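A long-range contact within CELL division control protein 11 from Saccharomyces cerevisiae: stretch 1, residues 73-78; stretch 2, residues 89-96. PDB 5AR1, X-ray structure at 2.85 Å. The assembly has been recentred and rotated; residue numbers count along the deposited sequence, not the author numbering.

Stretch 1, residues 73-78: LREETV
Stretch 2, residues 89-96: QLNIIDTP

Two antiparallel strands, 74-77 and 90-94, lie side by side with their axes 4.6 Å apart at closest approach and their N-to-C directions at 158°. The rule is backbone first. Phi runs from -80° to -149° and psi from 126° to 144° along most of both strands; Asn 91, with psi 83°, departs most. Arg 74 faces Asp 94, Glu 75 faces Ile 93, Glu 76 faces Ile 92 and Thr 77 faces Asn 91.

Every second residue of stretch 1 bonds in both directions. Arg 74 N reaches Asp 94 O at 3.3 Å, and Asp 94 N returns to Arg 74 O at 2.9 Å. Glu 76 N to Ile 92 O and Ile 92 N to Glu 76 O are both 2.8 Å. Val 78 N to Leu 90 O is 3.0 Å, and Leu 90 N to Val 78 O 3.2 Å. CA-H...O contacts fill the gaps, the shortest from Thr 77 CA to Leu 90 O at 3.1 Å.

Leu 73 has the most area covered, 71 Å². Its side chain leaves sideways with chi1 t, and its CD1 comes 4.2 Å from CG2 of Thr 95 (chi1 p), a methyl contact beyond the last bridge. Its CA also sits 3.3 Å from Asp 94 O, the carbonyl that accepts from Arg 74.

Asp 94 (47 Å², chi1 t) shares a face with Arg 74, Glu 76 and Ile 92. There Arg 74 NH1 makes a salt bridge to Glu 76 OE2 at 2.8 Å, pairing opposite charges two residues apart along one strand.

Asn 91 (46 Å², chi1 t) lies on the other face with Glu 75, Thr 77 and Ile 93. Its ND2 approaches Thr 77 CG2 at 3.5 Å. Glu 75, also t, lays its aliphatic CG 3.8 Å from CG2 of buried Ile 93 (chi1 p). In all, 541 Å² is buried.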

# COMPACT_ATOMS: atom_id res chain seq x y z
N LEU A 73 16.26 -5.66 -6.14
CA LEU A 73 15.73 -4.93 -4.98
C LEU A 73 16.53 -3.65 -4.74
O LEU A 73 17.76 -3.69 -4.74
CB LEU A 73 15.76 -5.84 -3.74
CG LEU A 73 14.88 -5.42 -2.56
CD1 LEU A 73 13.97 -6.56 -2.13
CD2 LEU A 73 15.72 -4.93 -1.41
N ARG A 74 15.83 -2.50 -4.56
CA ARG A 74 16.50 -1.23 -4.32
C ARG A 74 15.84 -0.35 -3.26
O ARG A 74 14.64 -0.09 -3.33
CB ARG A 74 16.72 -0.43 -5.61
CG ARG A 74 18.20 -0.06 -5.85
CD ARG A 74 18.61 1.22 -5.13
NE ARG A 74 20.06 1.33 -4.99
CZ ARG A 74 20.70 2.42 -4.57
NH1 ARG A 74 20.02 3.51 -4.25
NH2 ARG A 74 22.02 2.43 -4.47
N GLU A 75 16.66 0.11 -2.30
CA GLU A 75 16.28 0.99 -1.19
C GLU A 75 16.55 2.45 -1.58
O GLU A 75 17.52 2.73 -2.28
CB GLU A 75 17.06 0.58 0.08
CG GLU A 75 16.76 1.37 1.35
CD GLU A 75 17.69 2.54 1.62
OE1 GLU A 75 18.89 2.31 1.90
OE2 GLU A 75 17.20 3.70 1.59
N GLU A 76 15.69 3.37 -1.13
CA GLU A 76 15.81 4.81 -1.41
C GLU A 76 15.23 5.62 -0.25
O GLU A 76 14.13 5.31 0.23
CB GLU A 76 15.15 5.18 -2.74
CG GLU A 76 16.01 6.05 -3.64
CD GLU A 76 17.19 5.34 -4.30
OE1 GLU A 76 16.95 4.40 -5.08
OE2 GLU A 76 18.34 5.75 -4.04
N THR A 77 15.98 6.63 0.21
CA THR A 77 15.59 7.49 1.34
C THR A 77 15.28 8.92 0.92
O THR A 77 16.01 9.50 0.11
CB THR A 77 16.61 7.42 2.48
OG1 THR A 77 17.92 7.15 1.95
CG2 THR A 77 16.24 6.39 3.53
N VAL A 78 14.21 9.51 1.50
CA VAL A 78 13.78 10.89 1.23
C VAL A 78 13.81 11.70 2.53
O VAL A 78 13.30 11.26 3.56
CB VAL A 78 12.40 10.96 0.52
CG1 VAL A 78 11.87 12.39 0.45
CG2 VAL A 78 12.47 10.35 -0.88
N GLN A 89 12.67 10.73 7.85
CA GLN A 89 13.35 10.03 6.77
C GLN A 89 12.58 8.79 6.36
O GLN A 89 12.40 7.88 7.16
CB GLN A 89 14.79 9.69 7.16
N LEU A 90 12.08 8.79 5.10
CA LEU A 90 11.29 7.70 4.53
C LEU A 90 12.17 6.77 3.73
O LEU A 90 12.89 7.22 2.84
CB LEU A 90 10.14 8.25 3.66
N ASN A 91 12.11 5.48 4.05
CA ASN A 91 12.91 4.42 3.45
C ASN A 91 12.06 3.52 2.53
O ASN A 91 11.58 2.46 2.96
CB ASN A 91 13.62 3.63 4.58
CG ASN A 91 14.65 2.65 4.11
OD1 ASN A 91 14.34 1.55 3.65
ND2 ASN A 91 15.92 2.99 4.31
N ILE A 92 11.87 3.96 1.27
CA ILE A 92 11.10 3.23 0.25
C ILE A 92 11.96 2.11 -0.37
O ILE A 92 13.13 2.34 -0.68
CB ILE A 92 10.53 4.20 -0.81
N ILE A 93 11.40 0.89 -0.50
CA ILE A 93 12.11 -0.26 -1.06
C ILE A 93 11.31 -0.91 -2.20
O ILE A 93 10.10 -1.10 -2.07
CB ILE A 93 12.59 -1.28 0.02
CG1 ILE A 93 11.43 -1.95 0.78
CG2 ILE A 93 13.54 -0.63 1.00
CD1 ILE A 93 11.70 -3.38 1.20
N ASP A 94 11.97 -1.21 -3.33
CA ASP A 94 11.31 -1.80 -4.50
C ASP A 94 11.70 -3.27 -4.71
O ASP A 94 12.80 -3.67 -4.35
CB ASP A 94 11.56 -0.96 -5.76
CG ASP A 94 10.75 -1.37 -6.99
OD1 ASP A 94 9.50 -1.31 -6.92
OD2 ASP A 94 11.38 -1.73 -8.01
N THR A 95 10.78 -4.06 -5.30
CA THR A 95 10.92 -5.50 -5.58
C THR A 95 10.87 -5.81 -7.10
O THR A 95 10.45 -4.93 -7.86
CB THR A 95 9.82 -6.25 -4.81
OG1 THR A 95 8.54 -5.78 -5.25
CG2 THR A 95 9.94 -6.10 -3.30
N PRO A 96 11.25 -7.02 -7.59
CA PRO A 96 11.15 -7.28 -9.05
C PRO A 96 9.72 -7.58 -9.50
O PRO A 96 8.97 -8.24 -8.79
CB PRO A 96 12.06 -8.50 -9.27
CG PRO A 96 12.63 -8.85 -7.92
CD PRO A 96 11.78 -8.20 -6.89